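Local coordinates for macrolide 2'-phosphotransferase MphH (Brachybacterium faecium, PDB 5UXD), which probably phosphorylates the 2'-hydroxyl of macrolide antibiotics, with azithromycin seen bound, in a reaction that would confer resistance to these drugs, at residues A151-A156 against G186-H191; A130-V135 against A226-F231; A247-E250 against R254-P257. All blocks are in the same frame, centred on the assembly; numbering follows the deposited sequence. Where two conformers were deposited one is given.

Overall arrangement
The three contacts form a connected band in the helical, C-terminal part of a kinase-like phosphotransferase, and differ in how near they come to the drug. Contact 2 is the closest, since F231 belongs to the azithromycin pocket and the D228 side chain is about 9 Å from that of H203, a magnesium ligand in another structure of this protein. Contact 3 has its centre about 10 Å from that of contact 2 and is coupled to it by H133 ND1 and Y248 OH, 2.6 Å apart. Contact 1, centred about 17 Å from contact 3, joins it through W256 NE1 and C187 O at 2.9 Å. Contacts 1 and 2 do not touch.

Contact 1: A151-A156 against G186-H191; sequences AQVRGA and GCWPGH
V153 and R154, neighbours on helix 150-167, face W188 and P189 of the irregular loop between helix 172-183 and strand 193-195; the R154 and W188 CA atoms are 7.2 Å apart, while those of V153 and P189 are separated by 8.3 Å. The motif is an arginine-indole stack, which here joins the loop after helix 172-183 to helix 150-167 of the C-terminal lobe. The guanidinium of R154 lies almost flat on W188, with the planes only 7° apart and the centres at 4.1 Å. Its charge sits off-centre over the five-membered ring, whereas the aliphatic part covers that ring more squarely: CD makes a CH-pi contact at 3.8 Å from the centroid. This overlap depends on a stretched arginine, whose CG stands opposite the backbone N (chi1 -165°) and whose chain continues extended to NE, so that its length runs across the indole. Within the stack, NH2 is gripped twice, by a salt bridge to D185 OD1 and a hydrogen bond to L182 O, which together should restrain the rotation of the guanidinium. W188 is steadied in turn, for its NE1 bonds W181 O and its ring stacks with that of W181. V153 approaches differently, at the indole edge, where its CG1 methyl lies 4.2 Å from W188 CZ3 and 4.3 Å from P189 CG.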
ATOM      1  N   ALA A 151      -5.418 -19.021  10.004  1.00 13.07           N
ATOM      2  CA  ALA A 151      -5.044 -20.272   9.346  1.00 14.52           C
ATOM      3  C   ALA A 151      -4.787 -20.058   7.863  1.00 16.58           C
ATOM      4  O   ALA A 151      -3.823 -20.595   7.308  1.00 12.71           O
ATOM      5  CB  ALA A 151      -6.136 -21.319   9.550  1.00 20.26           C
ATOM      6  N   GLN A 152      -5.641 -19.269   7.210  1.00 13.40           N
ATOM      7  CA  GLN A 152      -5.489 -19.022   5.781  1.00 13.23           C
ATOM      8  C   GLN A 152      -4.291 -18.124   5.490  1.00 17.68           C
ATOM      9  O   GLN A 152      -3.700 -18.231   4.410  1.00 20.05           O
ATOM     10  CB  GLN A 152      -6.761 -18.388   5.211  1.00 19.53           C
ATOM     11  CG  GLN A 152      -7.966 -19.297   5.146  1.00 20.17           C
ATOM     12  CD  GLN A 152      -9.230 -18.535   4.796  1.00 28.86           C
ATOM     13  OE1 GLN A 152      -9.516 -17.485   5.374  1.00 16.16           O
ATOM     14  NE2 GLN A 152      -9.997 -19.060   3.849  1.00 25.09           N
ATOM     15  N   VAL A 153      -3.919 -17.243   6.431  1.00 17.14           N
ATOM     16  CA  VAL A 153      -2.705 -16.446   6.248  1.00 13.44           C
ATOM     17  C   VAL A 153      -1.488 -17.354   6.118  1.00 15.62           C
ATOM     18  O   VAL A 153      -0.692 -17.226   5.182  1.00 18.47           O
ATOM     19  CB  VAL A 153      -2.526 -15.442   7.404  1.00 13.84           C
ATOM     20  CG1 VAL A 153      -1.145 -14.804   7.330  1.00 17.03           C
ATOM     21  CG2 VAL A 153      -3.614 -14.342   7.396  1.00 15.33           C
ATOM     22  N   ARG A 154      -1.323 -18.313   7.038  1.00 15.29           N
ATOM     23  CA  ARG A 154      -0.161 -19.196   6.994  1.00 14.28           C
ATOM     24  C   ARG A 154      -0.245 -20.164   5.821  1.00 16.87           C
ATOM     25  O   ARG A 154       0.761 -20.438   5.149  1.00 14.46           O
ATOM     26  CB  ARG A 154      -0.064 -19.954   8.316  1.00 17.72           C
ATOM     27  CG  ARG A 154       1.258 -20.630   8.577  1.00 19.27           C
ATOM     28  CD  ARG A 154       1.374 -20.924  10.059  1.00 22.83           C
ATOM     29  NE  ARG A 154       2.613 -21.610  10.384  1.00 23.25           N
ATOM     30  CZ  ARG A 154       2.943 -21.992  11.613  1.00 22.72           C
ATOM     31  NH1 ARG A 154       2.114 -21.758  12.627  1.00 22.04           N
ATOM     32  NH2 ARG A 154       4.093 -22.616  11.826  1.00 19.77           N
ATOM     33  N   GLY A 155      -1.441 -20.686   5.557  1.00 13.03           N
ATOM     34  CA  GLY A 155      -1.595 -21.625   4.460  1.00 13.48           C
ATOM     35  C   GLY A 155      -1.338 -20.998   3.105  1.00 17.22           C
ATOM     36  O   GLY A 155      -0.844 -21.668   2.188  1.00 14.66           O
ATOM     37  N   ALA A 156      -1.687 -19.718   2.952  1.00 18.79           N
ATOM     38  CA  ALA A 156      -1.428 -19.020   1.699  1.00 19.60           C
ATOM     39  C   ALA A 156       0.067 -18.905   1.440  1.00 18.05           C
ATOM     40  O   ALA A 156       0.533 -19.135   0.319  1.00 17.28           O
ATOM     41  CB  ALA A 156      -2.066 -17.633   1.722  1.00 16.57           C
ATOM     42  N   GLY A 186       6.016 -19.554  16.461  1.00 19.20           N
ATOM     43  CA  GLY A 186       6.133 -18.287  17.162  1.00 22.94           C
ATOM     44  C   GLY A 186       6.012 -17.053  16.286  1.00 17.61           C
ATOM     45  O   GLY A 186       5.719 -15.972  16.809  1.00 19.80           O
ATOM     46  N   CYS A 187       6.214 -17.181  14.968  1.00 21.78           N
ATOM     47  CA  CYS A 187       6.133 -16.020  14.077  1.00 21.57           C
ATOM     48  C   CYS A 187       4.704 -15.611  13.752  1.00 18.89           C
ATOM     49  O   CYS A 187       4.465 -14.447  13.410  1.00 19.55           O
ATOM     50  CB  CYS A 187       6.840 -16.307  12.746  1.00 15.18           C
ATOM     51  SG  CYS A 187       8.623 -16.103  12.756  1.00 19.20           S
ATOM     52  N   TRP A 188       3.761 -16.536  13.825  1.00 21.86           N
ATOM     53  CA  TRP A 188       2.569 -16.330  13.014  1.00 16.22           C
ATOM     54  C   TRP A 188       1.412 -15.763  13.830  1.00 17.17           C
ATOM     55  O   TRP A 188       1.263 -16.066  15.023  1.00 17.45           O
ATOM     56  CB  TRP A 188       2.151 -17.648  12.341  1.00 16.55           C
ATOM     57  CG  TRP A 188       3.171 -18.001  11.333  1.00 18.40           C
ATOM     58  CD1 TRP A 188       4.319 -18.722  11.537  1.00 22.20           C
ATOM     59  CD2 TRP A 188       3.199 -17.575   9.974  1.00 18.72           C
ATOM     60  NE1 TRP A 188       5.045 -18.788  10.370  1.00 19.65           N
ATOM     61  CE2 TRP A 188       4.379 -18.090   9.398  1.00 15.58           C
ATOM     62  CE3 TRP A 188       2.328 -16.819   9.178  1.00 17.91           C
ATOM     63  CZ2 TRP A 188       4.718 -17.865   8.058  1.00 13.70           C
ATOM     64  CZ3 TRP A 188       2.664 -16.601   7.847  1.00 18.04           C
ATOM     65  CH2 TRP A 188       3.845 -17.131   7.300  1.00 13.84           C
ATOM     66  N   PRO A 189       0.575 -14.950  13.183  1.00 16.99           N
ATOM     67  CA  PRO A 189      -0.508 -14.275  13.908  1.00 16.14           C
ATOM     68  C   PRO A 189      -1.603 -15.231  14.340  1.00 15.11           C
ATOM     69  O   PRO A 189      -1.880 -16.234  13.680  1.00 17.01           O
ATOM     70  CB  PRO A 189      -1.047 -13.264  12.883  1.00 14.56           C
ATOM     71  CG  PRO A 189      -0.695 -13.874  11.540  1.00 15.43           C
ATOM     72  CD  PRO A 189       0.647 -14.524  11.769  1.00 18.86           C
ATOM     73  N   GLY A 190      -2.251 -14.871  15.448  1.00 17.87           N
ATOM     74  CA  GLY A 190      -3.409 -15.574  15.969  1.00 13.67           C
ATOM     75  C   GLY A 190      -4.715 -14.841  15.777  1.00 19.64           C
ATOM     76  O   GLY A 190      -5.748 -15.302  16.283  1.00 16.96           O
ATOM     77  N   HIS A 191      -4.713 -13.703  15.081  1.00 15.07           N
ATOM     78  CA  HIS A 191      -5.924 -12.968  14.763  1.00 14.36           C
ATOM     79  C   HIS A 191      -5.658 -12.185  13.487  1.00 14.99           C
ATOM     80  O   HIS A 191      -4.502 -11.866  13.165  1.00 16.59           O
ATOM     81  CB  HIS A 191      -6.362 -12.030  15.907  1.00 14.77           C
ATOM     82  CG  HIS A 191      -5.456 -10.849  16.125  1.00 16.09           C
ATOM     83  ND1 HIS A 191      -4.154 -10.972  16.567  1.00 18.66           N
ATOM     84  CD2 HIS A 191      -5.676  -9.517  15.975  1.00 16.00           C
ATOM     85  CE1 HIS A 191      -3.611  -9.772  16.680  1.00 19.54           C
ATOM     86  NE2 HIS A 191      -4.511  -8.872  16.321  1.00 15.97           N
TER

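Contact 2: A130-V135 against A226-F231; sequences AQLHAV and AKDLMF. With ZIT (azithromycin), chain C.
A buried histidine-carboxylate pair, H133 with D228, bonds through its aspartate to the backbone of the loop H196-G197, which probably corresponds to the catalytic loop of kinase-like phosphotransferases. H133 is carried by helix 119-133, and D228 by the turn just ahead of helix 230-235; both side chains point into the space between the segments. The bond runs from H133 NE2 to D228 OD2, 3.0 Å long and nearly straight at 164°. OD2 lies almost in the imidazole plane, 3° out of it, as suits an N-H directed outward from the ring edge. On the carboxylate the approach is from the anti side, tilted 19° out of plane. L132 adds an apolar neighbour: its CD2 methyl lies 3.5 Å from D228 OD2, the two side chains being roughly perpendicular.

Each polar end has a further partner. D228 OD2 also accepts from H196 N, while OD1 takes the N-H of G197, so the carboxylate is held at both oxygens and its rotation is fixed. H133 ND1 is hydrogen-bonded to Y248 OH, which ties the imidazole down at both nitrogens. Farther along, A226 O receives both L229 N and M230 N as the turn passes into the helix that carries F231. The CE1 of F231 meets C17 of azithromycin at 3.5 Å, linking this segment to the macrolide pocket. An aspartate that grips consecutive backbone N-H groups of the catalytic loop is a hallmark of the protein-kinase-like fold, and D228 appears to be its counterpart here.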
ATOM      1  N   ALA A 130      -3.089   1.008  14.815  1.00 16.40           N
ATOM      2  CA  ALA A 130      -4.041   0.494  15.802  1.00 16.73           C
ATOM      3  C   ALA A 130      -5.469   0.914  15.463  1.00 19.05           C
ATOM      4  O   ALA A 130      -6.411   0.124  15.622  1.00 20.12           O
ATOM      5  CB  ALA A 130      -3.661   0.962  17.206  1.00 19.05           C
ATOM      6  N   GLN A 131      -5.649   2.157  14.994  1.00 18.89           N
ATOM      7  CA  GLN A 131      -6.977   2.616  14.591  1.00 24.17           C
ATOM      8  C   GLN A 131      -7.474   1.845  13.377  1.00 20.48           C
ATOM      9  O   GLN A 131      -8.643   1.440  13.327  1.00 19.66           O
ATOM     10  CB  GLN A 131      -6.962   4.121  14.287  1.00 23.56           C
ATOM     11  CG  GLN A 131      -7.704   4.968  15.310  1.00 40.26           C
ATOM     12  CD  GLN A 131      -8.256   6.270  14.730  1.00 38.19           C
ATOM     13  OE1 GLN A 131      -7.667   6.865  13.830  1.00 25.14           O
ATOM     14  NE2 GLN A 131      -9.394   6.715  15.256  1.00 31.35           N
ATOM     15  N   LEU A 132      -6.602   1.635  12.390  1.00 16.30           N
ATOM     16  CA  LEU A 132      -6.986   0.846  11.224  1.00 14.69           C
ATOM     17  C   LEU A 132      -7.349  -0.579  11.626  1.00 19.35           C
ATOM     18  O   LEU A 132      -8.354  -1.133  11.165  1.00 17.68           O
ATOM     19  CB  LEU A 132      -5.850   0.845  10.201  1.00 16.10           C
ATOM     20  CG  LEU A 132      -6.114  -0.018   8.965  1.00 16.95           C
ATOM     21  CD1 LEU A 132      -7.252   0.543   8.130  1.00 17.23           C
ATOM     22  CD2 LEU A 132      -4.868  -0.225   8.122  1.00 14.90           C
ATOM     23  N   HIS A 133      -6.536  -1.188  12.493  1.00 14.59           N
ATOM     24  CA  HIS A 133      -6.747  -2.579  12.864  1.00 14.91           C
ATOM     25  C   HIS A 133      -7.941  -2.765  13.787  1.00 20.13           C
ATOM     26  O   HIS A 133      -8.384  -3.904  13.975  1.00 16.58           O
ATOM     27  CB  HIS A 133      -5.476  -3.128  13.508  1.00 17.42           C
ATOM     28  CG  HIS A 133      -4.351  -3.307  12.534  1.00 10.46           C
ATOM     29  ND1 HIS A 133      -3.185  -3.970  12.850  1.00 15.42           N
ATOM     30  CD2 HIS A 133      -4.227  -2.921  11.239  1.00 15.72           C
ATOM     31  CE1 HIS A 133      -2.392  -3.985  11.793  1.00 16.50           C
ATOM     32  NE2 HIS A 133      -3.001  -3.352  10.803  1.00 15.80           N
ATOM     33  N   ALA A 134      -8.466  -1.679  14.365  1.00 16.14           N
ATOM     34  CA  ALA A 134      -9.674  -1.740  15.180  1.00 19.37           C
ATOM     35  C   ALA A 134     -10.949  -1.751  14.348  1.00 22.46           C
ATOM     36  O   ALA A 134     -12.033  -1.983  14.905  1.00 22.15           O
ATOM     37  CB  ALA A 134      -9.702  -0.558  16.152  1.00 26.91           C
ATOM     38  N   VAL A 135     -10.844  -1.517  13.039  1.00 17.92           N
ATOM     39  CA  VAL A 135     -12.025  -1.372  12.187  1.00 21.16           C
ATOM     40  C   VAL A 135     -12.762  -2.701  12.098  1.00 20.99           C
ATOM     41  O   VAL A 135     -12.141  -3.764  11.995  1.00 18.67           O
ATOM     42  CB  VAL A 135     -11.613  -0.863  10.794  1.00 19.04           C
ATOM     43  CG1 VAL A 135     -12.766  -1.013   9.796  1.00 22.95           C
ATOM     44  CG2 VAL A 135     -11.149   0.581  10.858  1.00 22.55           C
ATOM     45  N   ALA A 226       0.836  -7.990  10.960  1.00 12.34           N
ATOM     46  CA  ALA A 226       2.240  -7.613  10.810  1.00 14.46           C
ATOM     47  C   ALA A 226       2.517  -6.906   9.492  1.00 14.32           C
ATOM     48  O   ALA A 226       3.496  -6.152   9.387  1.00 17.81           O
ATOM     49  CB  ALA A 226       3.124  -8.858  10.913  1.00 16.59           C
ATOM     50  N   LYS A 227       1.708  -7.169   8.467  1.00 11.85           N
ATOM     51  CA  LYS A 227       1.943  -6.551   7.166  1.00 15.45           C
ATOM     52  C   LYS A 227       2.094  -5.041   7.273  1.00 22.95           C
ATOM     53  O   LYS A 227       2.872  -4.436   6.519  1.00 16.22           O
ATOM     54  CB  LYS A 227       0.798  -6.881   6.215  1.00 22.23           C
ATOM     55  CG  LYS A 227       0.667  -8.339   5.880  1.00 27.48           C
ATOM     56  CD  LYS A 227      -0.521  -8.552   4.950  1.00 33.42           C
ATOM     57  CE  LYS A 227      -0.301  -7.874   3.600  1.00 37.89           C
ATOM     58  NZ  LYS A 227      -1.361  -8.254   2.617  1.00 43.69           N
ATOM     59  N   ASP A 228       1.378  -4.417   8.211  1.00 13.84           N
ATOM     60  CA  ASP A 228       1.360  -2.963   8.301  1.00 13.58           C
ATOM     61  C   ASP A 228       2.451  -2.417   9.210  1.00 14.52           C
ATOM     62  O   ASP A 228       2.644  -1.199   9.259  1.00 14.69           O
ATOM     63  CB  ASP A 228      -0.015  -2.468   8.786  1.00 14.18           C
ATOM     64  CG  ASP A 228      -1.085  -2.574   7.709  1.00 22.04           C
ATOM     65  OD1 ASP A 228      -0.698  -2.648   6.531  1.00 16.59           O
ATOM     66  OD2 ASP A 228      -2.297  -2.585   8.039  1.00 14.60           O
ATOM     67  N   LEU A 229       3.152  -3.285   9.929  1.00 14.18           N
ATOM     68  CA  LEU A 229       4.281  -2.891  10.746  1.00 13.94           C
ATOM     69  C   LEU A 229       5.614  -3.321  10.154  1.00 13.52           C
ATOM     70  O   LEU A 229       6.651  -2.805  10.572  1.00 12.70           O
ATOM     71  CB  LEU A 229       4.150  -3.484  12.162  1.00 15.27           C
ATOM     72  CG  LEU A 229       2.911  -2.996  12.917  1.00 16.88           C
ATOM     73  CD1 LEU A 229       2.626  -3.894  14.138  1.00 22.52           C
ATOM     74  CD2 LEU A 229       3.109  -1.561  13.339  1.00 15.86           C
ATOM     75  N   MET A 230       5.534  -4.266   9.234  1.00 16.38           N
ATOM     76  CA  MET A 230       6.840  -4.777   8.664  0.50 16.09           C
ATOM     77  C   MET A 230       7.850  -3.814   7.957  1.00 11.57           C
ATOM     78  O   MET A 230       9.120  -3.807   8.123  1.00 14.71           O
ATOM     79  CB  MET A 230       6.554  -5.926   7.710  0.50 18.82           C
ATOM     80  CG  MET A 230       5.847  -5.496   6.455  0.50 17.45           C
ATOM     81  SD  MET A 230       5.581  -6.902   5.376  0.50 20.88           S
ATOM     82  CE  MET A 230       7.215  -7.603   5.355  0.50 18.74           C
ATOM     83  N   PHE A 231       7.279  -2.818   7.273  1.00 13.04           N
ATOM     84  CA  PHE A 231       8.199  -1.897   6.608  1.00 12.89           C
ATOM     85  C   PHE A 231       8.931  -1.024   7.623  1.00 17.27           C
ATOM     86  O   PHE A 231      10.124  -0.732   7.456  1.00 13.88           O
ATOM     87  CB  PHE A 231       7.448  -1.055   5.557  1.00 15.17           C
ATOM     88  CG  PHE A 231       6.773  -1.901   4.484  1.00 19.02           C
ATOM     89  CD1 PHE A 231       7.526  -2.558   3.528  1.00 28.56           C
ATOM     90  CD2 PHE A 231       5.391  -2.088   4.482  1.00 21.44           C
ATOM     91  CE1 PHE A 231       6.913  -3.362   2.565  1.00 21.15           C
ATOM     92  CE2 PHE A 231       4.777  -2.890   3.521  1.00 19.73           C
ATOM     93  CZ  PHE A 231       5.543  -3.524   2.566  1.00 23.64           C
TER
HETATM   94  C1  ZIT C 501       9.217  -2.247  -1.592  1.00 28.02           C
HETATM   95  C2  ZIT C 501       7.788  -2.642  -2.095  1.00 34.28           C
HETATM   96  C3  ZIT C 501       8.013  -3.567  -3.266  1.00 26.61           C
HETATM   97  C4  ZIT C 501       7.915  -2.660  -4.520  1.00 34.43           C
HETATM   98  C5  ZIT C 501       8.086  -3.454  -5.828  1.00 33.65           C
HETATM   99  C6  ZIT C 501       9.421  -3.103  -6.427  1.00 37.85           C
HETATM  100  C7  ZIT C 501       9.343  -1.776  -7.216  1.00 32.18           C
HETATM  101  C8  ZIT C 501      10.745  -1.449  -7.827  1.00 37.06           C
HETATM  102  C9  ZIT C 501      11.424  -0.277  -7.063  1.00 34.94           C
HETATM  103  N10 ZIT C 501      12.110  -0.798  -5.767  1.00 38.42           N
HETATM  104  C11 ZIT C 501      12.158   0.176  -4.690  1.00 44.11           C
HETATM  105  C12 ZIT C 501      11.933  -0.541  -3.349  1.00 38.32           C
HETATM  106  C13 ZIT C 501      11.600   0.355  -2.153  1.00 42.78           C
HETATM  107  C14 ZIT C 501      10.904  -0.491  -1.086  1.00 32.34           C
HETATM  108  C15 ZIT C 501      10.860   0.278   0.220  1.00 37.69           C
HETATM  109  C16 ZIT C 501       9.957  -0.466   1.255  1.00 34.49           C
HETATM  110  C17 ZIT C 501       6.965  -3.174  -0.961  1.00 37.88           C
HETATM  111  C18 ZIT C 501       6.611  -1.905  -4.472  1.00 34.45           C
HETATM  112  C19 ZIT C 501       9.869  -4.247  -7.345  1.00 33.46           C
HETATM  113  C20 ZIT C 501      10.598  -1.119  -9.234  1.00 45.89           C
HETATM  114  C21 ZIT C 501      13.428  -1.360  -6.096  1.00 30.11           C
HETATM  115  C22 ZIT C 501      13.470   0.934  -4.693  1.00 48.31           C
HETATM  116  C23 ZIT C 501      10.670   1.516  -2.539  1.00 40.34           C
HETATM  117  O1  ZIT C 501      10.031  -3.114  -1.331  1.00 40.89           O
HETATM  118  O6  ZIT C 501      10.395  -2.947  -5.405  1.00 37.50           O
HETATM  119  O12 ZIT C 501      13.058  -1.316  -3.007  1.00 40.35           O
HETATM  120  O13 ZIT C 501      12.825   0.886  -1.608  1.00 45.91           O
HETATM  121  O14 ZIT C 501       9.547  -0.777  -1.475  1.00 33.56           O
HETATM  122  C1A ZIT C 501       6.099  -4.141  -6.981  1.00 39.15           C
HETATM  123  C2A ZIT C 501       4.915  -3.626  -7.772  1.00 42.63           C
HETATM  124  C3A ZIT C 501       3.870  -4.681  -7.841  1.00 37.51           C
HETATM  125  C4A ZIT C 501       4.424  -5.927  -8.403  1.00 40.62           C
HETATM  126  C5A ZIT C 501       5.759  -6.357  -7.783  1.00 27.64           C
HETATM  127  C6A ZIT C 501       6.410  -7.425  -8.561  1.00 29.39           C
HETATM  128  C7A ZIT C 501       3.096  -3.980 -10.028  1.00 51.69           C
HETATM  129  C8A ZIT C 501       1.576  -5.108  -8.595  1.00 37.87           C
HETATM  130  O1A ZIT C 501       7.048  -3.132  -6.750  1.00 33.55           O
HETATM  131  O2A ZIT C 501       4.373  -2.441  -7.184  1.00 45.90           O
HETATM  132  N3A ZIT C 501       2.716  -4.181  -8.655  1.00 48.10           N
HETATM  133  O5A ZIT C 501       6.733  -5.260  -7.687  1.00 38.05           O
HETATM  134  C1B ZIT C 501       7.625  -5.875  -2.698  1.00 33.47           C
HETATM  135  C2B ZIT C 501       6.496  -6.671  -2.093  1.00 24.73           C
HETATM  136  C3B ZIT C 501       5.715  -7.439  -3.097  1.00 27.42           C
HETATM  137  C4B ZIT C 501       6.613  -8.261  -3.943  1.00 27.28           C
HETATM  138  C5B ZIT C 501       7.645  -7.395  -4.611  1.00 30.61           C
HETATM  139  C6B ZIT C 501       8.490  -8.282  -5.477  1.00 22.96           C
HETATM  140  C7B ZIT C 501       4.685  -8.359  -2.332  1.00 29.57           C
HETATM  141  C8B ZIT C 501       3.760  -6.087  -3.573  1.00 38.84           C
HETATM  142  O1B ZIT C 501       7.109  -4.704  -3.317  1.00 39.24           O
HETATM  143  O3B ZIT C 501       5.032  -6.529  -3.984  1.00 32.16           O
HETATM  144  O4B ZIT C 501       5.847  -8.845  -5.019  1.00 30.87           O
HETATM  145  O5B ZIT C 501       8.480  -6.646  -3.652  1.00 27.59           O

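Contact 3: A247-E250 against R254-P257; sequences AYAE and RPWP
The side chains of Y248 and P255 run antiparallel past one another, the phenol reaching out from helix 238-250 while the pyrrolidine CD rests by the CD2-CE2 flank of its ring. The touching atoms are Y248 CD2 and P255 CD, 4.0 Å apart, and one step farther along the ring Y248 CE2 comes within 3.7 Å of R254 N. With CG opposite the backbone N (chi1 -177°), the tyrosine is directed out from the helix, toward the returning loop. A249, the next residue on the helix, adds a looser apolar touch, its CB 4.4 Å from P255 CD. The contact closes the connection between helices 238-250 and 259-268 in the helical C-terminal lobe, where the chain folds back on the last turn of the first helix. W256 fastens the same loop to a different part of the lobe by donating NE1 to C187 O, and R254 packs on H191. At the polar end of the phenol a water bridges the two segments: besides its bond to H133 ND1, Y248 OH lies 2.7 Å from this water, to which R254 N donates at 3.0 Å.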
ATOM      1  N   ALA A 247       3.002   2.306  21.006  1.00 19.03           N
ATOM      2  CA  ALA A 247       1.863   3.095  20.544  1.00 23.24           C
ATOM      3  C   ALA A 247       0.782   2.202  19.934  1.00 17.71           C
ATOM      4  O   ALA A 247      -0.416   2.442  20.134  1.00 17.03           O
ATOM      5  CB  ALA A 247       2.339   4.158  19.539  1.00 18.25           C
ATOM      6  N   TYR A 248       1.183   1.147  19.218  1.00 15.36           N
ATOM      7  CA  TYR A 248       0.213   0.196  18.674  1.00 17.86           C
ATOM      8  C   TYR A 248      -0.619  -0.443  19.788  1.00 17.95           C
ATOM      9  O   TYR A 248      -1.853  -0.503  19.711  1.00 19.07           O
ATOM     10  CB  TYR A 248       0.956  -0.876  17.869  1.00 11.99           C
ATOM     11  CG  TYR A 248       0.096  -1.895  17.167  1.00 14.76           C
ATOM     12  CD1 TYR A 248      -0.881  -1.504  16.254  1.00 14.11           C
ATOM     13  CD2 TYR A 248       0.282  -3.252  17.393  1.00 16.39           C
ATOM     14  CE1 TYR A 248      -1.663  -2.445  15.594  1.00 15.15           C
ATOM     15  CE2 TYR A 248      -0.483  -4.197  16.747  1.00 14.87           C
ATOM     16  CZ  TYR A 248      -1.453  -3.791  15.843  1.00 12.83           C
ATOM     17  OH  TYR A 248      -2.207  -4.736  15.190  1.00 13.51           O
ATOM     18  N   ALA A 249       0.045  -0.950  20.824  1.00 18.19           N
ATOM     19  CA  ALA A 249      -0.687  -1.568  21.934  1.00 16.95           C
ATOM     20  C   ALA A 249      -1.516  -0.537  22.688  1.00 21.59           C
ATOM     21  O   ALA A 249      -2.646  -0.821  23.109  1.00 17.04           O
ATOM     22  CB  ALA A 249       0.293  -2.269  22.870  1.00 18.66           C
ATOM     23  N   GLU A 250      -0.991   0.674  22.847  1.00 20.57           N
ATOM     24  CA  GLU A 250      -1.763   1.724  23.502  1.00 24.78           C
ATOM     25  C   GLU A 250      -3.068   2.007  22.762  1.00 26.31           C
ATOM     26  O   GLU A 250      -4.066   2.373  23.388  1.00 26.66           O
ATOM     27  CB  GLU A 250      -0.915   2.991  23.634  1.00 25.12           C
ATOM     28  CG  GLU A 250       0.129   2.905  24.743  1.00 30.69           C
ATOM     29  CD  GLU A 250       1.101   4.082  24.768  1.00 43.88           C
ATOM     30  OE1 GLU A 250       1.008   4.971  23.894  1.00 44.13           O
ATOM     31  OE2 GLU A 250       1.966   4.109  25.667  1.00 34.70           O
ATOM     32  N   ARG A 254      -2.752  -5.709  19.276  1.00 16.00           N
ATOM     33  CA  ARG A 254      -2.425  -6.922  20.029  1.00 13.55           C
ATOM     34  C   ARG A 254      -1.242  -7.636  19.375  1.00 21.08           C
ATOM     35  O   ARG A 254      -1.405  -8.665  18.704  1.00 16.51           O
ATOM     36  CB  ARG A 254      -3.649  -7.831  20.154  1.00 21.14           C
ATOM     37  CG  ARG A 254      -4.777  -7.169  20.974  1.00 23.12           C
ATOM     38  CD  ARG A 254      -6.028  -8.042  21.149  1.00 27.69           C
ATOM     39  NE  ARG A 254      -6.617  -8.417  19.869  1.00 29.75           N
ATOM     40  CZ  ARG A 254      -7.234  -7.572  19.046  1.00 47.69           C
ATOM     41  NH1 ARG A 254      -7.348  -6.287  19.359  1.00 49.83           N
ATOM     42  NH2 ARG A 254      -7.733  -8.014  17.897  1.00 44.09           N
ATOM     43  N   PRO A 255      -0.029  -7.118  19.557  1.00 16.15           N
ATOM     44  CA  PRO A 255       1.144  -7.773  18.974  1.00 15.06           C
ATOM     45  C   PRO A 255       1.486  -9.028  19.761  1.00 18.45           C
ATOM     46  O   PRO A 255       0.980  -9.245  20.862  1.00 23.72           O
ATOM     47  CB  PRO A 255       2.240  -6.709  19.107  1.00 18.18           C
ATOM     48  CG  PRO A 255       1.860  -5.951  20.328  1.00 20.29           C
ATOM     49  CD  PRO A 255       0.339  -5.945  20.369  1.00 15.98           C
ATOM     50  N   TRP A 256       2.321  -9.878  19.163  1.00 19.91           N
ATOM     51  CA  TRP A 256       2.766 -11.120  19.787  1.00 16.18           C
ATOM     52  C   TRP A 256       4.295 -11.143  19.838  1.00 20.31           C
ATOM     53  O   TRP A 256       4.958 -10.398  19.107  1.00 18.15           O
ATOM     54  CB  TRP A 256       2.229 -12.347  19.025  1.00 17.16           C
ATOM     55  CG  TRP A 256       2.505 -12.307  17.526  1.00 15.07           C
ATOM     56  CD1 TRP A 256       3.498 -12.966  16.865  1.00 17.65           C
ATOM     57  CD2 TRP A 256       1.780 -11.560  16.522  1.00 16.69           C
ATOM     58  NE1 TRP A 256       3.442 -12.678  15.517  1.00 16.82           N
ATOM     59  CE2 TRP A 256       2.393 -11.828  15.281  1.00 19.39           C
ATOM     60  CE3 TRP A 256       0.671 -10.704  16.555  1.00 15.09           C
ATOM     61  CZ2 TRP A 256       1.936 -11.266  14.077  1.00 18.54           C
ATOM     62  CZ3 TRP A 256       0.213 -10.153  15.360  1.00 20.95           C
ATOM     63  CH2 TRP A 256       0.855 -10.429  14.138  1.00 18.00           C
ATOM     64  N   PRO A 257       4.886 -11.959  20.724  1.00 18.19           N
ATOM     65  CA  PRO A 257       6.345 -11.873  20.953  1.00 23.43           C
ATOM     66  C   PRO A 257       7.211 -12.023  19.711  1.00 16.33           C
ATOM     67  O   PRO A 257       8.209 -11.315  19.583  1.00 20.55           O
ATOM     68  CB  PRO A 257       6.601 -13.015  21.944  1.00 21.39           C
ATOM     69  CG  PRO A 257       5.317 -13.092  22.739  1.00 23.05           C
ATOM     70  CD  PRO A 257       4.210 -12.761  21.753  1.00 18.14           C
TER
HETATM   71  O   HOH W   1      -4.118  -6.061  16.648  1.00 15.84           O